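Local coordinates for chemotaxis signal transduction protein (Thermoanaerobacter tengcongensis, PDB 2QDL) that probably serves as a CheW-type scaffold that couples chemoreceptors to the histidine kinase CheA in bacterial chemotaxis signalling, at residues A[44-47]-A[48-52]; A[62-66]-A[67-71]; A[113-116]-A[117-120]. All coordinates share one frame; numbering follows the deposited sequence.

Contact 1: residues A[44-47]-A[48-52]; sequences PETP and EFIEG
Pro-47 and Ile-50 close a type I beta turn that leads an irregular loop into strand 50-56. The backbone bond from Ile-50 N to Pro-47 O spans 3.0 Å and is rather bent (137°). A water within hydrogen-bonding distance of both Thr-46 OG1 (2.8 Å) and Ile-50 O (2.9 Å) probably links them, though it has more acceptors in reach than protons. The same hydroxyl is also hydrogen-bonded to Ile-43 O.

The apolar contacts gather on the Pro-47 ring. Its CD lies 3.9 Å from Ile-50 CG1, the two side chains side by side and pointing the same way. Phe-49 meets another part of the ring: its CG sits between its own N and carbonyl carbon (chi1 71°), which swings CE1 to 3.5 Å from Pro-47 CB. That aromatic ring also meets Arg-69 in a cation-pi contact and rests on Ile-64 and Val-147.

Replacing Phe-49 by an alanine removes the ring, and Pro-47 CB would probably lose its aromatic neighbour and the Arg-69 guanidinium its pi partner. The chemistry is thus divided: one backbone bond closes the turn, a water probably ties the residue before it to the strand, and apolar carbon packs around the proline.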
ATOM      1  N   PRO A  44      -0.058  16.566 -15.445  1.00 23.42           N
ATOM      2  CA  PRO A  44       0.282  17.941 -15.035  1.00 23.30           C
ATOM      3  C   PRO A  44      -0.615  18.422 -13.903  1.00 22.71           C
ATOM      4  O   PRO A  44      -1.746  17.969 -13.782  1.00 22.45           O
ATOM      5  CB  PRO A  44       0.013  18.776 -16.303  1.00 23.68           C
ATOM      6  CG  PRO A  44       0.047  17.796 -17.455  1.00 23.87           C
ATOM      7  CD  PRO A  44      -0.487  16.504 -16.860  1.00 23.87           C
ATOM      8  N   GLU A  45      -0.100  19.325 -13.070  1.00 23.28           N
ATOM      9  CA  GLU A  45      -0.896  19.996 -12.029  1.00 23.51           C
ATOM     10  C   GLU A  45      -1.364  19.090 -10.906  1.00 22.85           C
ATOM     11  O   GLU A  45      -2.360  19.387 -10.248  1.00 23.40           O
ATOM     12  CB  GLU A  45      -2.119  20.716 -12.629  1.00 24.43           C
ATOM     13  CG  GLU A  45      -1.864  21.510 -13.912  1.00 28.67           C
ATOM     14  CD  GLU A  45      -1.303  22.888 -13.641  1.00 36.55           C
ATOM     15  OE1 GLU A  45      -2.091  23.876 -13.667  1.00 38.49           O
ATOM     16  OE2 GLU A  45      -0.071  22.983 -13.395  1.00 39.94           O
ATOM     17  N   THR A  46      -0.670  17.973 -10.683  1.00 22.05           N
ATOM     18  CA  THR A  46      -0.980  17.110  -9.535  1.00 20.48           C
ATOM     19  C   THR A  46       0.125  17.201  -8.483  1.00 20.42           C
ATOM     20  O   THR A  46       1.266  17.542  -8.812  1.00 19.34           O
ATOM     21  CB  THR A  46      -1.173  15.620  -9.941  1.00 20.09           C
ATOM     22  OG1 THR A  46       0.017  15.112 -10.555  1.00 19.07           O
ATOM     23  CG2 THR A  46      -2.330  15.463 -10.873  1.00 19.10           C
ATOM     24  N   PRO A  47      -0.195  16.863  -7.216  1.00 20.70           N
ATOM     25  CA  PRO A  47       0.853  16.752  -6.206  1.00 20.54           C
ATOM     26  C   PRO A  47       1.954  15.798  -6.655  1.00 20.63           C
ATOM     27  O   PRO A  47       1.704  14.825  -7.389  1.00 19.90           O
ATOM     28  CB  PRO A  47       0.116  16.160  -5.004  1.00 21.12           C
ATOM     29  CG  PRO A  47      -1.294  16.572  -5.187  1.00 20.72           C
ATOM     30  CD  PRO A  47      -1.530  16.572  -6.659  1.00 20.72           C
ATOM     31  N   GLU A  48       3.166  16.081  -6.211  1.00 20.61           N
ATOM     32  CA  GLU A  48       4.323  15.252  -6.519  1.00 21.64           C
ATOM     33  C   GLU A  48       4.143  13.771  -6.163  1.00 20.23           C
ATOM     34  O   GLU A  48       4.666  12.914  -6.857  1.00 20.46           O
ATOM     35  CB  GLU A  48       5.572  15.806  -5.813  1.00 22.25           C
ATOM     36  CG  GLU A  48       6.023  17.170  -6.324  1.00 27.62           C
ATOM     37  CD  GLU A  48       5.225  18.363  -5.745  1.00 33.82           C
ATOM     38  OE1 GLU A  48       4.261  18.151  -4.941  1.00 34.90           O
ATOM     39  OE2 GLU A  48       5.576  19.525  -6.107  1.00 35.15           O
ATOM     40  N   PHE A  49       3.422  13.476  -5.083  1.00 18.99           N
ATOM     41  CA  PHE A  49       3.239  12.083  -4.637  1.00 18.72           C
ATOM     42  C   PHE A  49       2.283  11.299  -5.537  1.00 18.37           C
ATOM     43  O   PHE A  49       2.262  10.078  -5.485  1.00 17.57           O
ATOM     44  CB  PHE A  49       2.822  11.996  -3.155  1.00 17.38           C
ATOM     45  CG  PHE A  49       1.429  12.455  -2.888  1.00 19.23           C
ATOM     46  CD1 PHE A  49       1.187  13.736  -2.391  1.00 20.77           C
ATOM     47  CD2 PHE A  49       0.344  11.620  -3.113  1.00 18.45           C
ATOM     48  CE1 PHE A  49      -0.120  14.174  -2.133  1.00 17.37           C
ATOM     49  CE2 PHE A  49      -0.962  12.063  -2.863  1.00 21.04           C
ATOM     50  CZ  PHE A  49      -1.186  13.351  -2.375  1.00 17.91           C
ATOM     51  N   ILE A  50       1.486  12.011  -6.352  1.00 18.38           N
ATOM     52  CA  ILE A  50       0.728  11.383  -7.437  1.00 18.25           C
ATOM     53  C   ILE A  50       1.628  11.224  -8.653  1.00 17.84           C
ATOM     54  O   ILE A  50       1.788  12.148  -9.463  1.00 18.49           O
ATOM     55  CB  ILE A  50      -0.524  12.170  -7.843  1.00 19.18           C
ATOM     56  CG1 ILE A  50      -1.323  12.630  -6.608  1.00 18.86           C
ATOM     57  CG2 ILE A  50      -1.378  11.335  -8.832  1.00 18.74           C
ATOM     58  CD1 ILE A  50      -2.304  11.616  -6.105  1.00 21.34           C
ATOM     59  N   GLU A  51       2.222  10.045  -8.781  1.00 16.36           N
ATOM     60  CA  GLU A  51       3.191   9.823  -9.843  1.00 15.40           C
ATOM     61  C   GLU A  51       2.550   9.985 -11.206  1.00 14.10           C
ATOM     62  O   GLU A  51       3.206  10.401 -12.160  1.00 13.62           O
ATOM     63  CB  GLU A  51       3.816   8.425  -9.731  1.00 15.46           C
ATOM     64  CG  GLU A  51       5.047   8.249 -10.637  1.00 16.39           C
ATOM     65  CD  GLU A  51       6.184   9.215 -10.276  1.00 17.35           C
ATOM     66  OE1 GLU A  51       6.286   9.592  -9.085  1.00 15.49           O
ATOM     67  OE2 GLU A  51       6.971   9.577 -11.182  1.00 14.85           O
ATOM     68  N   GLY A  52       1.271   9.608 -11.305  1.00 13.51           N
ATOM     69  CA  GLY A  52       0.572   9.673 -12.563  1.00 12.43           C
ATOM     70  C   GLY A  52      -0.504   8.644 -12.705  1.00 12.49           C
ATOM     71  O   GLY A  52      -1.117   8.228 -11.730  1.00 13.04           O
TER
HETATM   72  O   HOH W   1       0.911  12.983 -12.093  1.00 19.14           O

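Contact 2: residues A[62-66]-A[67-71]; sequences PVIDL and KKRFG
Asp-65 caps the N-terminus of the short helix 66-70 through its side chain, an example of an N-cap at a strand-to-helix junction: the strand that begins at residue 59 leads directly into a single helical turn. Asp-65 OD1 accepts from Lys-68 N at 3.0 Å, a fairly straight bond (158°) whose donor comes from above the carboxylate plane. The aspartate reaches it because its CG is anti to the backbone N (chi1 -180°), which carries the carboxylate forward over the first turn. There the negative charge is likely to interact well with the positive end of the helix.

Main-chain bonds continue the pattern. Asp-65 O takes Arg-69 N at 3.0 Å, and Leu-66 O takes Phe-70 N at 2.7 Å. Gly-71, with a positive phi, leaves the helix while its N still bonds to Lys-67 O.

Of the charged groups, Lys-68 lies extended across Asp-65 at about a right angle, and its aliphatic CG packs 3.5 Å from Asp-65 CG. Its NZ stays 4.4 Å from Asp-65 OD2, beyond a salt bridge, and pairs instead with Glu-51. Lys-67 NZ likewise goes elsewhere, to Asp-98, while Arg-69 bonds to the carbonyls of Leu-144 and Glu-146.

The apolar contacts involve two pairs. Leu-66 and Phe-70 run side by side, Leu-66 CB lying 3.8 Å from Phe-70 CE2, and both reach Ile-139 on strand 134-139. One face of the Phe-70 ring is set over the Leu-66 carbonyl carbon. Ile-64 crosses Arg-69 obliquely, its CD1 methyl meeting Arg-69 CG, in the aliphatic part of the arginine, at 3.6 Å.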
ATOM      1  N   PRO A  62      -5.140   5.990 -11.014  1.00 12.70           N
ATOM      2  CA  PRO A  62      -4.140   6.872 -10.431  1.00 12.51           C
ATOM      3  C   PRO A  62      -3.140   6.114  -9.537  1.00 11.99           C
ATOM      4  O   PRO A  62      -3.535   5.277  -8.737  1.00 12.66           O
ATOM      5  CB  PRO A  62      -4.982   7.876  -9.624  1.00 12.24           C
ATOM      6  CG  PRO A  62      -6.177   7.123  -9.243  1.00 12.77           C
ATOM      7  CD  PRO A  62      -6.478   6.204 -10.411  1.00 12.37           C
ATOM      8  N   VAL A  63      -1.862   6.438  -9.693  1.00 11.75           N
ATOM      9  CA  VAL A  63      -0.776   5.770  -9.003  1.00 11.57           C
ATOM     10  C   VAL A  63      -0.060   6.731  -8.059  1.00 11.77           C
ATOM     11  O   VAL A  63       0.348   7.798  -8.440  1.00 10.79           O
ATOM     12  CB  VAL A  63       0.248   5.157  -9.974  1.00 11.06           C
ATOM     13  CG1 VAL A  63       1.265   4.320  -9.190  1.00  9.74           C
ATOM     14  CG2 VAL A  63      -0.457   4.311 -11.020  1.00 12.00           C
ATOM     15  N   ILE A  64       0.052   6.322  -6.801  1.00 13.07           N
ATOM     16  CA  ILE A  64       0.744   7.105  -5.788  1.00 13.09           C
ATOM     17  C   ILE A  64       2.126   6.499  -5.538  1.00 11.97           C
ATOM     18  O   ILE A  64       2.303   5.265  -5.500  1.00 10.66           O
ATOM     19  CB  ILE A  64      -0.104   7.179  -4.468  1.00 13.60           C
ATOM     20  CG1 ILE A  64       0.629   7.906  -3.353  1.00 15.59           C
ATOM     21  CG2 ILE A  64      -0.405   5.812  -3.939  1.00 15.92           C
ATOM     22  CD1 ILE A  64      -0.328   8.442  -2.294  1.00 21.94           C
ATOM     23  N   ASP A  65       3.099   7.393  -5.386  1.00 10.96           N
ATOM     24  CA  ASP A  65       4.411   7.041  -4.912  1.00 10.86           C
ATOM     25  C   ASP A  65       4.354   7.190  -3.401  1.00 10.18           C
ATOM     26  O   ASP A  65       4.256   8.309  -2.895  1.00 11.46           O
ATOM     27  CB  ASP A  65       5.507   7.917  -5.574  1.00 10.50           C
ATOM     28  CG  ASP A  65       6.933   7.553  -5.079  1.00 12.35           C
ATOM     29  OD1 ASP A  65       7.123   7.387  -3.851  1.00 13.45           O
ATOM     30  OD2 ASP A  65       7.860   7.466  -5.896  1.00 11.84           O
ATOM     31  N   LEU A  66       4.348   6.052  -2.690  1.00  9.32           N
ATOM     32  CA  LEU A  66       4.250   6.013  -1.212  1.00  8.08           C
ATOM     33  C   LEU A  66       5.415   6.689  -0.494  1.00  8.50           C
ATOM     34  O   LEU A  66       5.223   7.290   0.559  1.00  9.32           O
ATOM     35  CB  LEU A  66       4.097   4.565  -0.698  1.00  7.20           C
ATOM     36  CG  LEU A  66       2.862   3.785  -1.163  1.00  8.09           C
ATOM     37  CD1 LEU A  66       2.891   2.359  -0.603  1.00  7.26           C
ATOM     38  CD2 LEU A  66       1.551   4.504  -0.755  1.00  6.85           C
ATOM     39  N   LYS A  67       6.622   6.584  -1.040  1.00  9.05           N
ATOM     40  CA  LYS A  67       7.793   7.254  -0.446  1.00  9.89           C
ATOM     41  C   LYS A  67       7.612   8.758  -0.424  1.00 10.69           C
ATOM     42  O   LYS A  67       7.932   9.393   0.582  1.00 10.92           O
ATOM     43  CB  LYS A  67       9.070   6.905  -1.185  1.00 10.15           C
ATOM     44  CG  LYS A  67       9.484   5.432  -1.084  1.00 10.57           C
ATOM     45  CD  LYS A  67      10.649   5.190  -2.019  1.00 11.94           C
ATOM     46  CE  LYS A  67      10.728   3.734  -2.394  1.00 13.66           C
ATOM     47  NZ  LYS A  67      11.701   3.474  -3.493  1.00 15.22           N
ATOM     48  N   LYS A  68       7.050   9.311  -1.507  1.00 10.75           N
ATOM     49  CA  LYS A  68       6.757  10.741  -1.595  1.00 11.77           C
ATOM     50  C   LYS A  68       5.577  11.122  -0.698  1.00 12.59           C
ATOM     51  O   LYS A  68       5.573  12.193  -0.060  1.00 13.81           O
ATOM     52  CB  LYS A  68       6.468  11.137  -3.037  1.00 11.57           C
ATOM     53  CG  LYS A  68       7.595  10.857  -3.974  1.00 11.35           C
ATOM     54  CD  LYS A  68       7.279  11.395  -5.389  1.00 13.18           C
ATOM     55  CE  LYS A  68       8.360  10.977  -6.339  1.00 10.62           C
ATOM     56  NZ  LYS A  68       8.044  11.453  -7.683  1.00 19.30           N
ATOM     57  N   ARG A  69       4.594  10.234  -0.619  1.00 12.49           N
ATOM     58  CA  ARG A  69       3.470  10.430   0.297  1.00 11.77           C
ATOM     59  C   ARG A  69       3.891  10.390   1.778  1.00 11.85           C
ATOM     60  O   ARG A  69       3.425  11.215   2.581  1.00 11.71           O
ATOM     61  CB  ARG A  69       2.374   9.387   0.013  1.00 11.78           C
ATOM     62  CG  ARG A  69       1.087   9.604   0.753  1.00 10.33           C
ATOM     63  CD  ARG A  69       0.593  11.053   0.545  1.00 13.93           C
ATOM     64  NE  ARG A  69      -0.850  11.230   0.698  1.00 14.87           N
ATOM     65  CZ  ARG A  69      -1.406  12.362   1.120  1.00 15.45           C
ATOM     66  NH1 ARG A  69      -0.648  13.400   1.424  1.00 18.03           N
ATOM     67  NH2 ARG A  69      -2.716  12.465   1.224  1.00 19.65           N
ATOM     68  N   PHE A  70       4.766   9.436   2.130  1.00 10.98           N
ATOM     69  CA  PHE A  70       5.201   9.243   3.516  1.00 10.98           C
ATOM     70  C   PHE A  70       6.461  10.047   3.917  1.00 11.14           C
ATOM     71  O   PHE A  70       6.696  10.268   5.084  1.00 11.53           O
ATOM     72  CB  PHE A  70       5.442   7.746   3.799  1.00 10.28           C
ATOM     73  CG  PHE A  70       4.254   6.857   3.545  1.00 10.61           C
ATOM     74  CD1 PHE A  70       2.954   7.363   3.544  1.00  8.70           C
ATOM     75  CD2 PHE A  70       4.439   5.496   3.306  1.00 10.61           C
ATOM     76  CE1 PHE A  70       1.891   6.543   3.320  1.00  9.34           C
ATOM     77  CE2 PHE A  70       3.358   4.670   3.068  1.00  9.97           C
ATOM     78  CZ  PHE A  70       2.069   5.195   3.097  1.00  8.02           C
ATOM     79  N   GLY A  71       7.275  10.441   2.940  1.00 12.39           N
ATOM     80  CA  GLY A  71       8.554  11.130   3.177  1.00 12.39           C
ATOM     81  C   GLY A  71       9.698  10.168   3.437  1.00 12.82           C
ATOM     82  O   GLY A  71      10.567  10.431   4.246  1.00 13.59           O
TER

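Contact 3: residues A[113-116]-A[117-120]; sequences PPPP and VTTI
Pro-115 O comes to 3.2 Å from Val-117 N across this bend, but the N-H is too badly aimed for a hydrogen bond. The case illustrates how a run of prolines can shape a loop without such bonds. Pro-113, Pro-114 and Pro-115 have the backbone angles of a left-handed polyproline II helix, joined by trans peptides. Pro-116 then departs from that conformation (psi -40°), and with Val-117 it has the angles of a type VIII turn, a class that lacks the usual closing bond. Pro-115 CA and Thr-118 CA are brought to 6.1 Å as the chain folds back.

What spans the bend is carbon packing. Thr-118 crosses Pro-115 at about a right angle, presenting its CB to the CG and CD atoms of the ring; the approach to Pro-115 CG is 4.0 Å. The hydroxyl of Thr-118 is anti to its own backbone N (chi1 -179°), a rotation that leaves the CG2 methyl to meet Pro-114. Pro-115 CG also lies near Val-117 O. At the apex the CB bond of Val-117 points away from the proline run, but its CG2 remains close to the preceding peptide, 3.4 Å from Pro-116 C. Pro-116 CB, in turn, stands 4.3 Å from Val-117 CG2, a loose apolar contact at the surface.

The loop joins strand 91-106 to strand 125-131 and folds back onto the latter: Pro-114 touches Val-125 and Thr-118 touches Ile-128. Beyond the bend, Ile-120 reaches Val-125 and Tyr-24. This is surface packing of a connecting loop against the barrel strands. Across the base of the bend, the Thr-118 CG2 methyl lies 4.1 Å from Pro-114 CB.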
ATOM      1  N   PRO A 113      -1.831  -1.086  17.913  1.00 25.30           N
ATOM      2  CA  PRO A 113      -2.168   0.252  17.424  1.00 24.93           C
ATOM      3  C   PRO A 113      -0.872   1.040  17.362  1.00 24.51           C
ATOM      4  O   PRO A 113       0.016   0.779  18.167  1.00 25.26           O
ATOM      5  CB  PRO A 113      -3.090   0.804  18.525  1.00 26.02           C
ATOM      6  CG  PRO A 113      -2.671   0.034  19.790  1.00 26.46           C
ATOM      7  CD  PRO A 113      -2.391  -1.347  19.257  1.00 25.46           C
ATOM      8  N   PRO A 114      -0.730   1.985  16.410  1.00 23.89           N
ATOM      9  CA  PRO A 114       0.536   2.709  16.404  1.00 23.80           C
ATOM     10  C   PRO A 114       0.644   3.664  17.602  1.00 23.18           C
ATOM     11  O   PRO A 114      -0.379   4.145  18.081  1.00 23.71           O
ATOM     12  CB  PRO A 114       0.461   3.522  15.110  1.00 23.43           C
ATOM     13  CG  PRO A 114      -1.016   3.742  14.902  1.00 23.99           C
ATOM     14  CD  PRO A 114      -1.660   2.475  15.373  1.00 24.28           C
ATOM     15  N   PRO A 115       1.871   3.960  18.062  1.00 23.04           N
ATOM     16  CA  PRO A 115       1.962   5.070  19.026  1.00 22.79           C
ATOM     17  C   PRO A 115       1.574   6.378  18.288  1.00 22.52           C
ATOM     18  O   PRO A 115       1.470   6.361  17.061  1.00 22.23           O
ATOM     19  CB  PRO A 115       3.443   5.087  19.423  1.00 22.03           C
ATOM     20  CG  PRO A 115       4.156   4.372  18.314  1.00 22.76           C
ATOM     21  CD  PRO A 115       3.189   3.377  17.734  1.00 22.38           C
ATOM     22  N   PRO A 116       1.363   7.489  19.032  1.00 22.01           N
ATOM     23  CA  PRO A 116       0.924   8.763  18.439  1.00 21.17           C
ATOM     24  C   PRO A 116       1.803   9.243  17.285  1.00 20.06           C
ATOM     25  O   PRO A 116       1.286   9.763  16.295  1.00 18.59           O
ATOM     26  CB  PRO A 116       1.013   9.738  19.619  1.00 21.50           C
ATOM     27  CG  PRO A 116       0.789   8.862  20.817  1.00 22.15           C
ATOM     28  CD  PRO A 116       1.525   7.600  20.497  1.00 21.65           C
ATOM     29  N   VAL A 117       3.117   9.070  17.438  1.00 18.78           N
ATOM     30  CA  VAL A 117       4.095   9.453  16.435  1.00 18.57           C
ATOM     31  C   VAL A 117       5.009   8.261  16.125  1.00 18.92           C
ATOM     32  O   VAL A 117       5.683   7.726  17.020  1.00 20.24           O
ATOM     33  CB  VAL A 117       4.934  10.718  16.856  1.00 19.03           C
ATOM     34  CG1 VAL A 117       5.779  11.208  15.701  1.00 16.39           C
ATOM     35  CG2 VAL A 117       4.020  11.847  17.320  1.00 18.82           C
ATOM     36  N   THR A 118       5.035   7.834  14.866  1.00 17.77           N
ATOM     37  CA  THR A 118       5.794   6.625  14.507  1.00 17.12           C
ATOM     38  C   THR A 118       6.576   6.826  13.207  1.00 15.75           C
ATOM     39  O   THR A 118       6.849   7.965  12.821  1.00 15.93           O
ATOM     40  CB  THR A 118       4.875   5.329  14.495  1.00 17.53           C
ATOM     41  OG1 THR A 118       5.669   4.178  14.165  1.00 20.42           O
ATOM     42  CG2 THR A 118       3.704   5.445  13.518  1.00 15.80           C
ATOM     43  N   THR A 119       6.954   5.735  12.538  1.00 14.17           N
ATOM     44  CA  THR A 119       7.727   5.814  11.294  1.00 13.47           C
ATOM     45  C   THR A 119       7.104   6.752  10.249  1.00 12.63           C
ATOM     46  O   THR A 119       7.798   7.557   9.636  1.00 13.64           O
ATOM     47  CB  THR A 119       7.895   4.407  10.676  1.00 13.21           C
ATOM     48  OG1 THR A 119       8.348   3.514  11.691  1.00 14.85           O
ATOM     49  CG2 THR A 119       8.906   4.441   9.587  1.00 15.00           C
ATOM     50  N   ILE A 120       5.793   6.624  10.029  1.00 12.12           N
ATOM     51  CA  ILE A 120       5.064   7.483   9.088  1.00 10.55           C
ATOM     52  C   ILE A 120       3.864   8.049   9.825  1.00 10.36           C
ATOM     53  O   ILE A 120       3.501   7.534  10.878  1.00 10.49           O
ATOM     54  CB  ILE A 120       4.686   6.743   7.768  1.00  8.94           C
ATOM     55  CG1 ILE A 120       3.663   5.632   8.031  1.00  8.84           C
ATOM     56  CG2 ILE A 120       5.969   6.195   7.084  1.00 10.32           C
ATOM     57  CD1 ILE A 120       2.989   5.029   6.813  1.00  4.09           C
TER

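Contacts 1 and 2 lie side by side, centres 9 Å apart, on and beside the paired antiparallel strands 50-56 and 59-65. Probable backbone hydrogen bonds join them, Phe-49 O to Asp-65 N and Gly-52 O to Val-63 N, both at 2.8 Å, and Phe-49 CD2 packs 3.3 Å from Ile-64 CD1. Glycerol, probably from the crystallisation liquor, lies near Glu-48 of contact 1 and Lys-68 of contact 2. Contact 3 is more remote: its centre is 18 Å from that of contact 2, touching it where Phe-70 CB meets Ile-120 CG2 at 3.7 Å, and its nearest atoms are about 12 Å from contact 1. The short helix of contact 2 thus stands between contacts 1 and 3.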